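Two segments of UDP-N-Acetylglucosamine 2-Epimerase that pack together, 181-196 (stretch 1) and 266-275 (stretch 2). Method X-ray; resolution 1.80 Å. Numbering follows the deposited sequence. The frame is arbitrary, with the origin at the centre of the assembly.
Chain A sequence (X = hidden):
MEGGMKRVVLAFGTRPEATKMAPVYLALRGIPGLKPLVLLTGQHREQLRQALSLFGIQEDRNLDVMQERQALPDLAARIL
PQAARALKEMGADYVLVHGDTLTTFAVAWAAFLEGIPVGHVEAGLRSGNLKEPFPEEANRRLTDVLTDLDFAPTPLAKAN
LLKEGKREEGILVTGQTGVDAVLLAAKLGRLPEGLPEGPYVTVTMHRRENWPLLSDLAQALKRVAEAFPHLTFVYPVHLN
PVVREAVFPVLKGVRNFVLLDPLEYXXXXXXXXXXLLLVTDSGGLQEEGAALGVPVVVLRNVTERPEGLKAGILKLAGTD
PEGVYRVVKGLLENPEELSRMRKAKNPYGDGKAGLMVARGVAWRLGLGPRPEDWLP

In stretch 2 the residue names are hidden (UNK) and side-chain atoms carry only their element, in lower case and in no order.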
ATOM      1  N   ALA A 181      25.876   6.848   6.209  1.00 28.40           N
ATOM      2  CA  ALA A 181      26.598   5.956   5.308  1.00 28.29           C
ATOM      3  C   ALA A 181      27.922   6.519   4.803  1.00 28.92           C
ATOM      4  O   ALA A 181      28.923   5.802   4.747  1.00 29.66           O
ATOM      5  CB  ALA A 181      25.711   5.579   4.129  1.00 27.75           C
ATOM      6  N   VAL A 182      27.927   7.790   4.415  1.00 26.87           N
ATOM      7  CA  VAL A 182      29.152   8.411   3.928  1.00 27.76           C
ATOM      8  C   VAL A 182      30.185   8.459   5.050  1.00 27.72           C
ATOM      9  O   VAL A 182      31.343   8.105   4.846  1.00 29.58           O
ATOM     10  CB  VAL A 182      28.898   9.846   3.414  1.00 27.97           C
ATOM     11  CG1 VAL A 182      30.193  10.436   2.858  1.00 30.10           C
ATOM     12  CG2 VAL A 182      27.833   9.824   2.328  1.00 26.94           C
ATOM     13  N   LEU A 183      29.759   8.896   6.232  1.00 29.03           N
ATOM     14  CA  LEU A 183      30.643   8.981   7.391  1.00 31.57           C
ATOM     15  C   LEU A 183      31.248   7.617   7.705  1.00 33.09           C
ATOM     16  O   LEU A 183      32.435   7.509   8.024  1.00 31.11           O
ATOM     17  CB  LEU A 183      29.876   9.495   8.609  1.00 32.34           C
ATOM     18  CG  LEU A 183      29.414  10.953   8.562  1.00 34.67           C
ATOM     19  CD1 LEU A 183      28.487  11.244   9.736  1.00 34.79           C
ATOM     20  CD2 LEU A 183      30.630  11.870   8.602  1.00 36.45           C
ATOM     21  N   LEU A 184      30.425   6.577   7.612  1.00 31.91           N
ATOM     22  CA  LEU A 184      30.878   5.214   7.874  1.00 32.16           C
ATOM     23  C   LEU A 184      31.860   4.758   6.794  1.00 31.08           C
ATOM     24  O   LEU A 184      32.911   4.186   7.095  1.00 32.60           O
ATOM     25  CB  LEU A 184      29.673   4.266   7.918  1.00 34.27           C
ATOM     26  CG  LEU A 184      29.937   2.772   8.125  1.00 38.09           C
ATOM     27  CD1 LEU A 184      30.752   2.554   9.391  1.00 36.06           C
ATOM     28  CD2 LEU A 184      28.606   2.034   8.212  1.00 39.62           C
ATOM     29  N   ALA A 185      31.515   5.017   5.537  1.00 29.79           N
ATOM     30  CA  ALA A 185      32.366   4.627   4.422  1.00 30.41           C
ATOM     31  C   ALA A 185      33.726   5.314   4.524  1.00 30.96           C
ATOM     32  O   ALA A 185      34.758   4.710   4.225  1.00 28.92           O
ATOM     33  CB  ALA A 185      31.698   4.982   3.100  1.00 30.51           C
ATOM     34  N   ALA A 186      33.725   6.572   4.956  1.00 29.49           N
ATOM     35  CA  ALA A 186      34.972   7.321   5.082  1.00 31.24           C
ATOM     36  C   ALA A 186      35.860   6.705   6.155  1.00 33.17           C
ATOM     37  O   ALA A 186      37.072   6.574   5.977  1.00 33.24           O
ATOM     38  CB  ALA A 186      34.681   8.771   5.422  1.00 31.22           C
ATOM     39  N   LYS A 187      35.244   6.327   7.269  1.00 33.57           N
ATOM     40  CA  LYS A 187      35.966   5.728   8.382  1.00 34.80           C
ATOM     41  C   LYS A 187      36.543   4.358   8.042  1.00 33.82           C
ATOM     42  O   LYS A 187      37.680   4.051   8.398  1.00 32.08           O
ATOM     43  CB  LYS A 187      35.037   5.603   9.593  1.00 38.59           C
ATOM     44  CG  LYS A 187      35.657   4.863  10.766  1.00 42.14           C
ATOM     45  CD  LYS A 187      34.673   4.703  11.911  1.00 44.78           C
ATOM     46  CE  LYS A 187      35.286   3.874  13.029  1.00 47.43           C
ATOM     47  NZ  LYS A 187      35.708   2.528  12.541  1.00 50.11           N
ATOM     48  N   LEU A 188      35.757   3.541   7.353  1.00 32.50           N
ATOM     49  CA  LEU A 188      36.179   2.191   6.988  1.00 34.44           C
ATOM     50  C   LEU A 188      37.030   2.139   5.727  1.00 34.51           C
ATOM     51  O   LEU A 188      37.762   1.173   5.501  1.00 33.90           O
ATOM     52  CB  LEU A 188      34.946   1.296   6.802  1.00 35.87           C
ATOM     53  CG  LEU A 188      34.038   1.163   8.027  1.00 37.32           C
ATOM     54  CD1 LEU A 188      32.810   0.340   7.670  1.00 39.79           C
ATOM     55  CD2 LEU A 188      34.809   0.516   9.170  1.00 39.28           C
ATOM     56  N   GLY A 189      36.937   3.179   4.905  1.00 34.05           N
ATOM     57  CA  GLY A 189      37.697   3.205   3.671  1.00 33.98           C
ATOM     58  C   GLY A 189      39.156   3.593   3.819  1.00 35.54           C
ATOM     59  O   GLY A 189      39.596   4.037   4.879  1.00 35.79           O
ATOM     60  N   ARG A 190      39.907   3.418   2.739  1.00 36.85           N
ATOM     61  CA  ARG A 190      41.322   3.760   2.713  1.00 39.65           C
ATOM     62  C   ARG A 190      41.624   4.646   1.517  1.00 38.03           C
ATOM     63  O   ARG A 190      41.156   4.391   0.406  1.00 37.36           O
ATOM     64  CB  ARG A 190      42.177   2.496   2.634  1.00 43.74           C
ATOM     65  CG  ARG A 190      42.285   1.740   3.941  1.00 48.83           C
ATOM     66  CD  ARG A 190      43.095   0.469   3.760  1.00 53.78           C
ATOM     67  NE  ARG A 190      42.408  -0.481   2.891  1.00 57.43           N
ATOM     68  CZ  ARG A 190      42.913  -1.653   2.518  1.00 59.89           C
ATOM     69  NH1 ARG A 190      44.118  -2.022   2.934  1.00 61.08           N
ATOM     70  NH2 ARG A 190      42.209  -2.460   1.734  1.00 60.90           N
ATOM     71  N   LEU A 191      42.410   5.690   1.747  1.00 37.53           N
ATOM     72  CA  LEU A 191      42.766   6.598   0.672  1.00 38.48           C
ATOM     73  C   LEU A 191      43.567   5.882  -0.398  1.00 39.25           C
ATOM     74  O   LEU A 191      44.122   4.803  -0.159  1.00 36.98           O
ATOM     75  CB  LEU A 191      43.592   7.772   1.201  1.00 40.73           C
ATOM     76  CG  LEU A 191      42.880   8.860   2.004  1.00 40.79           C
ATOM     77  CD1 LEU A 191      43.041   8.583   3.486  1.00 43.35           C
ATOM     78  CD2 LEU A 191      43.486  10.209   1.663  1.00 44.49           C
ATOM     79  N   PRO A 192      43.621   6.464  -1.605  1.00 39.96           N
ATOM     80  CA  PRO A 192      44.374   5.873  -2.712  1.00 41.30           C
ATOM     81  C   PRO A 192      45.818   5.706  -2.261  1.00 41.44           C
ATOM     82  O   PRO A 192      46.285   6.438  -1.389  1.00 40.81           O
ATOM     83  CB  PRO A 192      44.229   6.913  -3.816  1.00 41.10           C
ATOM     84  CG  PRO A 192      42.856   7.456  -3.566  1.00 40.71           C
ATOM     85  CD  PRO A 192      42.847   7.633  -2.064  1.00 40.99           C
ATOM     86  N   GLU A 193      46.519   4.748  -2.855  1.00 43.08           N
ATOM     87  CA  GLU A 193      47.908   4.477  -2.503  1.00 43.89           C
ATOM     88  C   GLU A 193      48.902   5.434  -3.144  1.00 42.51           C
ATOM     89  O   GLU A 193      48.661   5.962  -4.225  1.00 42.82           O
ATOM     90  CB  GLU A 193      48.284   3.048  -2.914  1.00 47.17           C
ATOM     91  CG  GLU A 193      47.609   1.941  -2.126  1.00 52.66           C
ATOM     92  CD  GLU A 193      48.163   1.800  -0.723  1.00 56.63           C
ATOM     93  OE1 GLU A 193      47.907   0.753  -0.087  1.00 58.99           O
ATOM     94  OE2 GLU A 193      48.849   2.732  -0.254  1.00 59.26           O
ATOM     95  N   GLY A 194      50.022   5.643  -2.458  1.00 41.69           N
ATOM     96  CA  GLY A 194      51.088   6.489  -2.971  1.00 40.76           C
ATOM     97  C   GLY A 194      50.865   7.976  -3.154  1.00 39.04           C
ATOM     98  O   GLY A 194      51.602   8.616  -3.905  1.00 39.60           O
ATOM     99  N   LEU A 195      49.866   8.539  -2.484  1.00 37.31           N
ATOM    100  CA  LEU A 195      49.616   9.969  -2.616  1.00 36.12           C
ATOM    101  C   LEU A 195      50.712  10.765  -1.926  1.00 35.86           C
ATOM    102  O   LEU A 195      51.330  10.292  -0.972  1.00 35.36           O
ATOM    103  CB  LEU A 195      48.272  10.347  -1.984  1.00 34.13           C
ATOM    104  CG  LEU A 195      46.986   9.889  -2.671  1.00 34.17           C
ATOM    105  CD1 LEU A 195      45.792  10.358  -1.851  1.00 33.59           C
ATOM    106  CD2 LEU A 195      46.930  10.457  -4.087  1.00 35.43           C
ATOM    107  N   PRO A 196      50.984  11.981  -2.415  1.00 35.97           N
ATOM    108  CA  PRO A 196      52.018  12.808  -1.789  1.00 35.58           C
ATOM    109  C   PRO A 196      51.449  13.267  -0.450  1.00 34.47           C
ATOM    110  O   PRO A 196      50.261  13.085  -0.190  1.00 33.78           O
ATOM    111  CB  PRO A 196      52.161  13.978  -2.760  1.00 36.44           C
ATOM    112  CG  PRO A 196      51.732  13.401  -4.079  1.00 37.67           C
ATOM    113  CD  PRO A 196      50.542  12.565  -3.693  1.00 35.95           C
ATOM    114  N   UNK A 266      34.067   3.688  -0.610  1.00 33.23           N
ATOM    115  CA  UNK A 266      34.858   3.946   0.579  1.00 31.12           C
ATOM    116  C   UNK A 266      36.138   4.737   0.378  1.00 29.28           C
ATOM    117  O   UNK A 266      36.444   5.638   1.160  1.00 28.31           O
ATOM    118  N   UNK A 267      36.897   4.403  -0.660  1.00 28.78           N
ATOM    119  CA  UNK A 267      38.149   5.097  -0.916  1.00 29.38           C
ATOM    120  C   UNK A 267      37.907   6.568  -1.248  1.00 29.82           C
ATOM    121  O   UNK A 267      38.694   7.439  -0.865  1.00 29.92           O
ATOM    122  o   UNK A 267      40.191   5.007  -2.209  1.00 34.28           O
ATOM    123  c   UNK A 267      38.910   4.421  -2.053  1.00 30.00           C
ATOM    124  N   UNK A 268      36.820   6.843  -1.963  1.00 27.87           N
ATOM    125  CA  UNK A 268      36.488   8.220  -2.321  1.00 29.01           C
ATOM    126  C   UNK A 268      36.052   8.993  -1.083  1.00 27.36           C
ATOM    127  O   UNK A 268      36.432  10.147  -0.905  1.00 27.39           O
ATOM    128  c   UNK A 268      35.733  10.862  -6.239  1.00 39.59           C
ATOM    129  c   UNK A 268      34.864   9.658  -3.698  1.00 33.74           C
ATOM    130  c   UNK A 268      35.374   8.252  -3.371  1.00 30.75           C
ATOM    131 se   UNK A 268      36.231  10.858  -4.377  1.00 37.08          SE
ATOM    132  N   UNK A 269      35.254   8.360  -0.226  1.00 26.86           N
ATOM    133  CA  UNK A 269      34.793   9.017   0.993  1.00 26.27           C
ATOM    134  C   UNK A 269      35.982   9.368   1.882  1.00 25.90           C
ATOM    135  O   UNK A 269      36.021  10.439   2.492  1.00 25.09           O
ATOM    136  c   UNK A 269      33.822   8.114   1.754  1.00 28.01           C
ATOM    137  N   UNK A 270      36.949   8.458   1.957  1.00 23.49           N
ATOM    138  CA  UNK A 270      38.138   8.678   2.770  1.00 23.48           C
ATOM    139  C   UNK A 270      38.945   9.851   2.211  1.00 21.82           C
ATOM    140  O   UNK A 270      39.418  10.703   2.960  1.00 24.15           O
ATOM    141  c   UNK A 270      38.991   7.413   2.801  1.00 22.85           C
ATOM    142  N   UNK A 271      39.093   9.890   0.891  1.00 22.53           N
ATOM    143  CA  UNK A 271      39.833  10.968   0.242  1.00 22.08           C
ATOM    144  C   UNK A 271      39.179  12.315   0.542  1.00 21.93           C
ATOM    145  O   UNK A 271      39.848  13.275   0.916  1.00 20.69           O
ATOM    146  c   UNK A 271      41.981  12.041  -1.700  1.00 23.23           C
ATOM    147  c   UNK A 271      40.425  11.465  -3.574  1.00 20.83           C
ATOM    148  c   UNK A 271      40.520  11.848  -2.111  1.00 22.57           C
ATOM    149  c   UNK A 271      39.871  10.746  -1.268  1.00 22.34           C
ATOM    150  N   UNK A 272      37.864  12.388   0.367  1.00 22.69           N
ATOM    151  CA  UNK A 272      37.156  13.632   0.636  1.00 22.38           C
ATOM    152  C   UNK A 272      37.325  14.063   2.087  1.00 22.38           C
ATOM    153  O   UNK A 272      37.593  15.233   2.366  1.00 22.18           O
ATOM    154  c   UNK A 272      32.944  11.692  -0.885  1.00 35.93           C
ATOM    155 se   UNK A 272      33.420  13.467  -1.456  1.00 33.36          SE
ATOM    156  c   UNK A 272      35.663  13.487   0.317  1.00 23.99           C
ATOM    157  c   UNK A 272      35.342  13.352  -1.158  1.00 27.18           C
ATOM    158  N   UNK A 273      37.168  13.123   3.012  1.00 22.00           N
ATOM    159  CA  UNK A 273      37.301  13.435   4.427  1.00 23.26           C
ATOM    160  C   UNK A 273      38.683  14.009   4.747  1.00 23.44           C
ATOM    161  O   UNK A 273      38.824  14.857   5.628  1.00 22.65           O
ATOM    162  c   UNK A 273      37.050  12.185   5.275  1.00 27.51           C
ATOM    163  n   UNK A 273      38.985   8.389   8.136  1.00 45.70           N
ATOM    164  n   UNK A 273      37.831  10.280   7.521  1.00 42.78           N
ATOM    165  c   UNK A 273      36.974  12.470   6.766  1.00 31.04           C
ATOM    166  c   UNK A 273      37.914   9.164   8.238  1.00 45.15           C
ATOM    167  n   UNK A 273      36.931   8.830   9.064  1.00 45.88           N
ATOM    168  c   UNK A 273      36.705  11.207   7.572  1.00 36.92           C
ATOM    169  N   UNK A 274      39.699  13.556   4.020  1.00 22.51           N
ATOM    170  CA  UNK A 274      41.065  14.036   4.242  1.00 22.52           C
ATOM    171  C   UNK A 274      41.376  15.317   3.469  1.00 22.88           C
ATOM    172  O   UNK A 274      42.498  15.822   3.525  1.00 23.85           O
ATOM    173  c   UNK A 274      42.065  12.950   3.846  1.00 24.69           C
ATOM    174  N   UNK A 275      40.387  15.849   2.758  1.00 21.05           N
ATOM    175  CA  UNK A 275      40.594  17.049   1.953  1.00 20.07           C
ATOM    176  C   UNK A 275      40.091  18.334   2.602  1.00 20.51           C
ATOM    177  O   UNK A 275      39.178  18.314   3.430  1.00 20.29           O
ATOM    178  o   UNK A 275      40.462  15.764  -0.108  1.00 22.80           O
ATOM    179  c   UNK A 275      39.924  16.880   0.587  1.00 20.88           C
TER
HETATM  180  O   HOH W   1      33.955   9.571   9.273  1.00 36.93           O
HETATM  181  O   HOH W   2      39.678   5.640  10.128  1.00 44.32           O

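Position 266 has no side-chain atoms, and its backbone lies directly against the end of the first helix, so it is Gly 266. The CA atoms of Gly 189 and Gly 266 are 4.3 Å apart, and Gly 189 CA sits 3.7 Å from Gly 266 O. The close approach depends on Gly 189 lacking a CB, which at its ideal place would clash, 2.2 Å from Gly 266 O; Gly 266 leaves its own side of the gap bare.

Position 267 carries one carbon followed by one oxygen, an unbranched hydroxymethyl group, and the oxygen reaches the backbone carbonyl of Arg 190. This is Ser 267. Its OG donates a hydrogen bond to Arg 190 O at 2.9 Å, in the t rotamer, and Ser 267 CA approaches the same oxygen at 3.4 Å. A short side chain with a donor suits a carbonyl that lies so near the helix.

At 268 there is an unbranched chain of two carbons, selenium and a carbon; the CA-to-CB bond points away, and the chain touches nothing on stretch 1. It is Met 268, present as selenomethionine, a long chain that stretch 1 does not constrain.

Position 269 has a single side-chain carbon, directed toward the first helix, and is therefore Ala 269. Its CB lies 3.8 Å from Ala 186 CB, 4.0 Å from Ala 185 CB and 3.6 Å from Ala 186 N. A methyl group fills this narrow gap while allowing the backbones to remain close.

Position 270 again shows one carbon pointing toward stretch 1, against Ala 186 and Leu 191: Ala 270. Its CA is 4.1 Å from Ala 186 CA, and its CB, small enough to fit here, is 3.8 Å from Ala 186 O and 4.2 Å from Leu 191 CG.

Four carbons, forked at the second, occupy 271 and meet the loop that follows the first helix. The residue is Leu 271, whose CD1 packs 4.1 Å from Leu 191 CD2 and 4.2 Å from Leu 195 CD1; the branched end offers apolar surface to both leucines.

Position 272 repeats the chain of two carbons, selenium and a carbon, with no atom within contact of stretch 1. It is Met 272, also selenomethionine, its apolar chain suited to a buried site.

Three carbons, a nitrogen, and a carbon bearing two more nitrogens extend from 273 to the backbone of Ala 186 and Lys 187, making it Arg 273. One face of its guanidinium is covered by Ala 186 O and Lys 187 N. Arg 273 NH1 lies 3.3 Å from Lys 187 CA, and water 1 adds a bridge, accepting from Arg 273 NH1 (3.1 Å) and donating to Leu 183 O (2.8 Å). Its length and donors suit this edge.

The single carbon at 274 lies against the end of Leu 191, so this is Ala 274; its CB meets Leu 191 CD2 at 3.8 Å, a small apolar partner.

One carbon and an oxygen at 275, clear of stretch 1, give Ser 275, whose OG donates to Leu 271 O at 2.8 Å, a carbonyl four residues back that a short hydroxyl can reach.

The contact works by close perpendicular packing: the helix axes cross at 90° and approach to 7.0 Å, a distance permitted by glycine and alanine. Leucines extend the apolar surface along the loop, Ser 267 ties that loop to the second helix, and Arg 273 borders the contact.

Stretch 2 (266-275) GSMAALMRAS
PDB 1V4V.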